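Local coordinates for flagellar protein (Xanthomonas campestris pv. campestris, PDB 3C12) that is the C-terminal part of the hook-capping protein FlgD, which is probably required for flagellar hook formation and may act as a scaffolding protein, at residues A[14-19]-A[121-126]; A[41-46]-A[85-90]; A[50-55]-A[73-78]. One frame throughout, in Å; residues are numbered along the deposited sequence.

How the contacts relate
Three ways of bringing distant parts of a beta chain together appear here. Contact 1 is buried and apolar: two strand ends exchange only side-chain contacts. Contact 2, partly buried, joins two adjacent strands of the Ig-like sheet by backbone hydrogen bonds, with apolar groups on one face and polar groups with water on the other. Contact 3 lies at the surface, where a single main-chain bond and one lysine hold a turn against a bulged strand. Contacts 2 and 3 are continuous, because strand 52-60 pairs with one edge of strand 39-46 while strand 83-93 takes the other. Contacts 1 and 2 meet through A19 O and I87 N, a probable hydrogen bond of 2.8 Å, whereas contacts 1 and 3 do not touch.

Contact 1: A[14-19]-A[121-126]; sequences VLVPSA and LNLTGL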
loop_
_atom_site.group_PDB
_atom_site.type_symbol
_atom_site.label_atom_id
_atom_site.label_comp_id
_atom_site.label_asym_id
_atom_site.label_seq_id
_atom_site.Cartn_x
_atom_site.Cartn_y
_atom_site.Cartn_z
ATOM N N VAL A 14 12.588 5.166 7.577
ATOM C CA VAL A 14 11.537 4.209 7.858
ATOM C C VAL A 14 10.900 3.710 6.579
ATOM O O VAL A 14 11.036 4.315 5.514
ATOM C CB VAL A 14 10.427 4.828 8.742
ATOM C CG1 VAL A 14 10.994 5.210 10.094
ATOM C CG2 VAL A 14 9.823 6.044 8.050
ATOM N N LEU A 15 10.215 2.583 6.698
ATOM C CA LEU A 15 9.522 1.991 5.578
ATOM C C LEU A 15 8.053 2.055 5.902
ATOM O O LEU A 15 7.597 1.478 6.882
ATOM C CB LEU A 15 9.955 0.540 5.371
ATOM C CG LEU A 15 11.126 0.315 4.411
ATOM C CD1 LEU A 15 12.317 1.147 4.838
ATOM C CD2 LEU A 15 11.481 -1.154 4.392
ATOM N N VAL A 16 7.317 2.782 5.078
ATOM C CA VAL A 16 5.890 2.925 5.267
ATOM C C VAL A 16 5.161 2.608 3.974
ATOM O O VAL A 16 5.691 2.805 2.882
ATOM C CB VAL A 16 5.534 4.360 5.702
ATOM C CG1 VAL A 16 6.126 4.649 7.063
ATOM C CG2 VAL A 16 6.063 5.354 4.685
ATOM N N PRO A 17 3.939 2.083 4.085
ATOM C CA PRO A 17 3.127 1.740 2.918
ATOM C C PRO A 17 2.775 3.027 2.186
ATOM O O PRO A 17 2.149 3.912 2.760
ATOM C CB PRO A 17 1.897 1.084 3.535
ATOM C CG PRO A 17 2.426 0.493 4.790
ATOM C CD PRO A 17 3.311 1.584 5.317
ATOM N N SER A 18 3.179 3.137 0.926
ATOM C CA SER A 18 2.892 4.338 0.156
ATOM C C SER A 18 2.591 4.002 -1.293
ATOM O O SER A 18 3.250 3.158 -1.884
ATOM C CB SER A 18 4.081 5.303 0.233
ATOM O OG SER A 18 3.792 6.531 -0.399
ATOM N N ALA A 19 1.582 4.655 -1.854
ATOM C CA ALA A 19 1.211 4.427 -3.242
ATOM C C ALA A 19 2.041 5.336 -4.130
ATOM O O ALA A 19 1.991 5.235 -5.349
ATOM C CB ALA A 19 -0.264 4.709 -3.446
ATOM N N LEU A 121 4.931 11.350 12.259
ATOM C CA LEU A 121 6.270 11.468 11.705
ATOM C C LEU A 121 6.174 12.369 10.497
ATOM O O LEU A 121 5.235 12.270 9.704
ATOM C CB LEU A 121 6.811 10.113 11.253
ATOM C CG LEU A 121 6.607 8.904 12.153
ATOM C CD1 LEU A 121 7.558 7.806 11.702
ATOM C CD2 LEU A 121 6.879 9.276 13.597
ATOM N N ASN A 122 7.152 13.252 10.365
ATOM C CA ASN A 122 7.196 14.169 9.244
ATOM C C ASN A 122 8.253 13.608 8.324
ATOM O O ASN A 122 9.455 13.793 8.532
ATOM C CB ASN A 122 7.542 15.567 9.747
ATOM C CG ASN A 122 6.620 16.004 10.866
ATOM O OD1 ASN A 122 5.397 15.986 10.715
ATOM N ND2 ASN A 122 7.200 16.375 12.007
ATOM N N LEU A 123 7.771 12.877 7.325
ATOM C CA LEU A 123 8.618 12.215 6.351
ATOM C C LEU A 123 9.016 13.149 5.226
ATOM O O LEU A 123 8.167 13.755 4.572
ATOM C CB LEU A 123 7.883 10.999 5.805
ATOM C CG LEU A 123 7.332 10.098 6.909
ATOM C CD1 LEU A 123 6.514 8.998 6.277
ATOM C CD2 LEU A 123 8.471 9.515 7.751
ATOM N N THR A 124 10.322 13.262 5.013
ATOM C CA THR A 124 10.864 14.129 3.986
ATOM C C THR A 124 10.416 13.699 2.599
ATOM O O THR A 124 10.658 12.566 2.180
ATOM C CB THR A 124 12.389 14.135 4.035
ATOM O OG1 THR A 124 12.816 14.348 5.387
ATOM C CG2 THR A 124 12.940 15.242 3.150
ATOM N N GLY A 125 9.755 14.622 1.904
ATOM C CA GLY A 125 9.257 14.359 0.572
ATOM C C GLY A 125 7.833 13.827 0.538
ATOM O O GLY A 125 6.968 14.375 -0.156
ATOM N N LEU A 126 7.586 12.755 1.291
ATOM C CA LEU A 126 6.275 12.123 1.330
ATOM C C LEU A 126 5.256 12.933 2.082
ATOM O O LEU A 126 4.150 13.141 1.602
ATOM C CB LEU A 126 6.367 10.740 1.962
ATOM C CG LEU A 126 7.077 9.695 1.112
ATOM C CD1 LEU A 126 7.205 8.402 1.884
ATOM C CD2 LEU A 126 6.297 9.479 -0.168
#
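L121 lies in the last part of strand 118-123, within a Tudor-like arrangement in which strands 13-17 and 118-123 both pair with strand 98-115 and the two segments meet only through side chains. No hydrogen bond links them, and the nearest CA atoms, those of S18 and L126, are still 8.6 Å apart. L121 points toward the first segment and packs on V134, which also touches V14. N122 takes no part in the contact; its ND2 is bonded to S111 OG and T113 OG1 of strand 98-115. L123 then carries the contact. With CG anti to the carbonyl carbon (chi1 -51°) and chi2 near 175°, the two methyls are set one toward each valine: CD2 reaches V14 CG2 at 3.7 Å, the side chains crossing at about a right angle, while CD1 meets V16 CG2 tip to tip at 4.0 Å. Beyond it the chain leaves the strand and turns through T124 and G125, the latter at a positive phi of 91°. That turn brings L126 back, pointing toward 14-19. CD1 of L126 adds a looser touch on V16 CG2 at 4.3 Å. Its other methyl, CD2, rests 3.9 Å from S18 OG, a hydroxyl whose hydrogen bond goes to Q20 O.

Contact 2: A[41-46]-A[85-90]; sequences VNFEIT and YGITAT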
loop_
_atom_site.group_PDB
_atom_site.type_symbol
_atom_site.label_atom_id
_atom_site.label_comp_id
_atom_site.label_asym_id
_atom_site.label_seq_id
_atom_site.Cartn_x
_atom_site.Cartn_y
_atom_site.Cartn_z
ATOM N N VAL A 41 9.290 -8.553 -10.772
ATOM C CA VAL A 41 8.299 -7.568 -10.408
ATOM C C VAL A 41 8.579 -6.301 -11.190
ATOM O O VAL A 41 9.720 -5.859 -11.288
ATOM C CB VAL A 41 8.328 -7.287 -8.897
ATOM C CG1 VAL A 41 9.747 -7.083 -8.446
ATOM C CG2 VAL A 41 7.494 -6.069 -8.577
ATOM N N ASN A 42 7.531 -5.738 -11.777
ATOM C CA ASN A 42 7.662 -4.514 -12.551
ATOM C C ASN A 42 7.050 -3.334 -11.813
ATOM O O ASN A 42 5.863 -3.332 -11.487
ATOM C CB ASN A 42 7.003 -4.666 -13.926
ATOM C CG ASN A 42 7.835 -5.491 -14.882
ATOM O OD1 ASN A 42 7.429 -5.742 -16.009
ATOM N ND2 ASN A 42 9.006 -5.917 -14.434
ATOM N N PHE A 43 7.889 -2.340 -11.544
ATOM C CA PHE A 43 7.473 -1.132 -10.854
ATOM C C PHE A 43 7.265 -0.044 -11.888
ATOM O O PHE A 43 8.178 0.312 -12.616
ATOM C CB PHE A 43 8.537 -0.705 -9.841
ATOM C CG PHE A 43 8.894 -1.778 -8.854
ATOM C CD1 PHE A 43 9.744 -2.815 -9.213
ATOM C CD2 PHE A 43 8.360 -1.767 -7.573
ATOM C CE1 PHE A 43 10.056 -3.823 -8.312
ATOM C CE2 PHE A 43 8.666 -2.773 -6.667
ATOM C CZ PHE A 43 9.515 -3.802 -7.038
ATOM N N GLU A 44 6.048 0.474 -11.955
ATOM C CA GLU A 44 5.719 1.513 -12.910
ATOM C C GLU A 44 5.493 2.857 -12.226
ATOM O O GLU A 44 4.681 2.969 -11.312
ATOM C CB GLU A 44 4.466 1.111 -13.677
ATOM C CG GLU A 44 3.945 2.174 -14.614
ATOM C CD GLU A 44 2.561 1.851 -15.122
ATOM O OE1 GLU A 44 1.645 1.703 -14.282
ATOM O OE2 GLU A 44 2.387 1.742 -16.353
ATOM N N ILE A 45 6.212 3.876 -12.681
ATOM C CA ILE A 45 6.092 5.217 -12.122
ATOM C C ILE A 45 5.224 6.116 -13.005
ATOM O O ILE A 45 5.519 6.302 -14.179
ATOM C CB ILE A 45 7.491 5.862 -11.951
ATOM C CG1 ILE A 45 8.166 5.314 -10.698
ATOM C CG2 ILE A 45 7.371 7.372 -11.852
ATOM C CD1 ILE A 45 8.308 3.833 -10.690
ATOM N N THR A 46 4.152 6.663 -12.443
ATOM C CA THR A 46 3.275 7.551 -13.199
ATOM C C THR A 46 3.279 8.949 -12.582
ATOM O O THR A 46 3.726 9.131 -11.447
ATOM C CB THR A 46 1.839 7.014 -13.246
ATOM O OG1 THR A 46 1.362 6.809 -11.915
ATOM C CG2 THR A 46 1.791 5.706 -14.003
ATOM N N TYR A 85 5.413 11.124 -6.992
ATOM C CA TYR A 85 5.007 10.348 -8.149
ATOM C C TYR A 85 4.350 9.063 -7.699
ATOM O O TYR A 85 4.716 8.505 -6.661
ATOM C CB TYR A 85 6.210 10.015 -9.025
ATOM C CG TYR A 85 6.776 11.201 -9.737
ATOM C CD1 TYR A 85 7.616 12.104 -9.084
ATOM C CD2 TYR A 85 6.445 11.448 -11.064
ATOM C CE1 TYR A 85 8.109 13.223 -9.737
ATOM C CE2 TYR A 85 6.931 12.564 -11.731
ATOM C CZ TYR A 85 7.758 13.444 -11.064
ATOM O OH TYR A 85 8.224 14.545 -11.742
ATOM N N GLY A 86 3.384 8.592 -8.484
ATOM C CA GLY A 86 2.698 7.361 -8.145
ATOM C C GLY A 86 3.482 6.129 -8.557
ATOM O O GLY A 86 4.119 6.109 -9.609
ATOM N N ILE A 87 3.453 5.099 -7.720
ATOM C CA ILE A 87 4.161 3.869 -8.040
ATOM C C ILE A 87 3.286 2.632 -7.872
ATOM O O ILE A 87 2.610 2.453 -6.860
ATOM C CB ILE A 87 5.444 3.689 -7.188
ATOM C CG1 ILE A 87 6.105 2.363 -7.568
ATOM C CG2 ILE A 87 5.123 3.728 -5.704
ATOM C CD1 ILE A 87 7.284 1.999 -6.727
ATOM N N THR A 88 3.307 1.784 -8.889
ATOM C CA THR A 88 2.541 0.551 -8.890
ATOM C C THR A 88 3.478 -0.628 -9.127
ATOM O O THR A 88 4.383 -0.564 -9.959
ATOM C CB THR A 88 1.462 0.589 -9.979
ATOM O OG1 THR A 88 0.528 1.627 -9.666
ATOM C CG2 THR A 88 0.728 -0.739 -10.061
ATOM N N ALA A 89 3.266 -1.701 -8.380
ATOM C CA ALA A 89 4.115 -2.868 -8.519
ATOM C C ALA A 89 3.310 -4.074 -8.916
ATOM O O ALA A 89 2.300 -4.403 -8.293
ATOM C CB ALA A 89 4.843 -3.144 -7.226
ATOM N N THR A 90 3.765 -4.732 -9.973
ATOM C CA THR A 90 3.097 -5.923 -10.456
ATOM C C THR A 90 4.067 -7.070 -10.550
ATOM O O THR A 90 5.131 -6.969 -11.164
ATOM C CB THR A 90 2.494 -5.711 -11.824
ATOM O OG1 THR A 90 1.727 -4.503 -11.819
ATOM C CG2 THR A 90 1.597 -6.903 -12.183
HETATM O O HOH W 1 3.254 -1.885 -12.029
HETATM O O HOH W 2 2.241 4.318 -11.130
#
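Strands 41-46 and 85-90 run antiparallel, their N-to-C directions 161° apart and their axes 4.6 Å apart at closest approach. N42 with T90, E44 with T88 and T46 with G86 are hydrogen-bonded pairs, alternating with the non-hydrogen-bonded pairs F43 with A89 and I45 with I87. The bonds from N42 N to T90 O and from E44 N to T88 O are both 2.8 Å long, nearly straight, and lie in the plane of the accepting carbonyl. The last rung is less regular: G86 N reaches T46 O at 3.0 Å with an angle of only 137° at the hydrogen, from above the carbonyl plane.

On one face the apolar side chains interlock. F43 CD2 lies 3.8 Å from A89 CB. I87, with CG1 anti to its backbone N, extends beside both F43 and I45 and points the same way; its CD1 touches F43 CD2 and its CG1 touches I45 CD1. I45 and Y85 cross at about a right angle, I45 CG2 lying 4.0 Å from Y85 CB, and T46 O sits at the edge of the tyrosine ring. The opposite face is polar and partly hydrated: one water donates to N42 O and bonds T90 OG1, and another donates to E44 O and bonds T46 OG1 at 2.8 Å.

The apolar face belongs to the core of the Ig-like domain. F43 meets F68 of strand 64-70 and V33 of strand 29-35, while Y85 stands edge-to-face with W70. Strand 52-60 flanks 41-46 on its other edge, and strand 98-115 pairs with 83-93.

Contact 3: A[50-55]-A[73-78]; sequences GTFVKQ and TDANGN
A type I beta turn, D74 to G77, is docked on the bulged start of strand 52-60, and the grip is concentrated at V53 and K54. V53 O accepts the N-H of A75 at 2.9 Å, a fairly straight bond in the carbonyl plane, and it ties the turn to the strand. Beside this bond, V53 CG1 lies 4.0 Å from D74 CB, the two side chains crossing at about a right angle. K54, fully extended with CG anti to its backbone N, runs alongside T73 past the carbonyl of that residue; its NZ makes a weak hydrogen bond of 3.4 Å to T73 OG1. That hydroxyl is bonded more firmly to D71, which also offers the ammonium a long, weak ion pair.

The turn is stiffened from within: G77 N bonds D74 O, and N78 N reaches D74 OD2 at 2.6 Å from above the carboxylate plane. The solvent side is looser. There F52 presents its ring edge toward the turn, CE2 lying 3.9 Å from A75 CB, and both residues are exposed, as are N76, at the tip of the turn, and G77, which closes it.

V53 and K54 both face I45, forming a classic beta bulge with strand 39-46. At the inner end W70 of strand 64-70 touches both V53 and K54, and its NE1 bonds T73 O, so the loop before strand 83-93 is held at the margin of the Ig-like sheet.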
loop_
_atom_site.group_PDB
_atom_site.type_symbol
_atom_site.label_atom_id
_atom_site.label_comp_id
_atom_site.label_asym_id
_atom_site.label_seq_id
_atom_site.Cartn_x
_atom_site.Cartn_y
_atom_site.Cartn_z
ATOM N N GLY A 50 -1.331 10.744 -14.322
ATOM C CA GLY A 50 -1.307 9.300 -14.490
ATOM C C GLY A 50 -0.499 8.890 -15.713
ATOM O O GLY A 50 -0.514 7.727 -16.126
ATOM N N THR A 51 0.208 9.856 -16.295
ATOM C CA THR A 51 1.039 9.618 -17.475
ATOM C C THR A 51 2.225 8.724 -17.137
ATOM O O THR A 51 2.809 8.818 -16.052
ATOM C CB THR A 51 1.602 10.948 -18.048
ATOM O OG1 THR A 51 0.521 11.788 -18.477
ATOM C CG2 THR A 51 2.538 10.673 -19.218
ATOM N N PHE A 52 2.578 7.858 -18.078
ATOM C CA PHE A 52 3.706 6.971 -17.890
ATOM C C PHE A 52 4.967 7.810 -17.738
ATOM O O PHE A 52 5.155 8.800 -18.445
ATOM C CB PHE A 52 3.869 6.045 -19.096
ATOM C CG PHE A 52 5.047 5.113 -18.977
ATOM C CD1 PHE A 52 4.927 3.896 -18.302
ATOM C CD2 PHE A 52 6.295 5.483 -19.480
ATOM C CE1 PHE A 52 6.027 3.072 -18.126
ATOM C CE2 PHE A 52 7.401 4.659 -19.305
ATOM C CZ PHE A 52 7.265 3.453 -18.626
ATOM N N VAL A 53 5.826 7.414 -16.809
ATOM C CA VAL A 53 7.085 8.112 -16.588
ATOM C C VAL A 53 8.239 7.145 -16.847
ATOM O O VAL A 53 9.046 7.355 -17.754
ATOM C CB VAL A 53 7.186 8.660 -15.155
ATOM C CG1 VAL A 53 8.596 9.181 -14.889
ATOM C CG2 VAL A 53 6.167 9.759 -14.963
ATOM N N LYS A 54 8.320 6.087 -16.045
ATOM C CA LYS A 54 9.359 5.087 -16.221
ATOM C C LYS A 54 8.888 3.760 -15.665
ATOM O O LYS A 54 7.905 3.695 -14.929
ATOM C CB LYS A 54 10.660 5.502 -15.527
ATOM C CG LYS A 54 11.854 4.713 -16.045
ATOM C CD LYS A 54 13.179 5.253 -15.530
ATOM C CE LYS A 54 14.355 4.760 -16.379
ATOM N NZ LYS A 54 15.690 5.128 -15.819
ATOM N N GLN A 55 9.603 2.699 -16.020
ATOM C CA GLN A 55 9.258 1.365 -15.560
ATOM C C GLN A 55 10.518 0.589 -15.184
ATOM O O GLN A 55 11.510 0.592 -15.909
ATOM C CB GLN A 55 8.493 0.633 -16.660
ATOM C CG GLN A 55 7.432 -0.325 -16.155
ATOM C CD GLN A 55 7.655 -1.728 -16.664
ATOM O OE1 GLN A 55 6.711 -2.484 -16.866
ATOM N NE2 GLN A 55 8.917 -2.087 -16.865
ATOM N N THR A 73 14.486 9.613 -13.269
ATOM C CA THR A 73 14.460 9.953 -14.687
ATOM C C THR A 73 13.372 9.156 -15.395
ATOM O O THR A 73 12.970 8.092 -14.917
ATOM C CB THR A 73 15.816 9.660 -15.353
ATOM O OG1 THR A 73 16.242 8.339 -15.005
ATOM C CG2 THR A 73 16.859 10.660 -14.892
ATOM N N ASP A 74 12.881 9.675 -16.519
ATOM C CA ASP A 74 11.849 8.962 -17.266
ATOM C C ASP A 74 12.510 7.931 -18.185
ATOM O O ASP A 74 13.738 7.894 -18.288
ATOM C CB ASP A 74 10.964 9.949 -18.057
ATOM C CG ASP A 74 11.709 10.675 -19.177
ATOM O OD1 ASP A 74 11.061 11.515 -19.855
ATOM O OD2 ASP A 74 12.917 10.411 -19.385
ATOM N N ALA A 75 11.704 7.084 -18.824
ATOM C CA ALA A 75 12.218 6.043 -19.724
ATOM C C ALA A 75 13.105 6.633 -20.814
ATOM O O ALA A 75 13.946 5.941 -21.386
ATOM C CB ALA A 75 11.062 5.267 -20.350
ATOM N N ASN A 76 12.914 7.919 -21.091
ATOM C CA ASN A 76 13.705 8.610 -22.098
ATOM C C ASN A 76 14.952 9.283 -21.530
ATOM O O ASN A 76 15.532 10.153 -22.174
ATOM C CB ASN A 76 12.840 9.634 -22.835
ATOM C CG ASN A 76 12.035 9.003 -23.964
ATOM O OD1 ASN A 76 12.595 8.358 -24.852
ATOM N ND2 ASN A 76 10.718 9.187 -23.936
ATOM N N GLY A 77 15.357 8.873 -20.326
ATOM C CA GLY A 77 16.550 9.410 -19.682
ATOM C C GLY A 77 16.454 10.795 -19.063
ATOM O O GLY A 77 17.416 11.288 -18.462
ATOM N N ASN A 78 15.294 11.422 -19.203
ATOM C CA ASN A 78 15.076 12.765 -18.672
ATOM C C ASN A 78 14.816 12.850 -17.162
ATOM O O ASN A 78 13.978 12.123 -16.608
ATOM C CB ASN A 78 13.905 13.439 -19.403
ATOM C CG ASN A 78 14.207 13.737 -20.863
ATOM O OD1 ASN A 78 13.343 14.230 -21.589
ATOM N ND2 ASN A 78 15.438 13.445 -21.299
#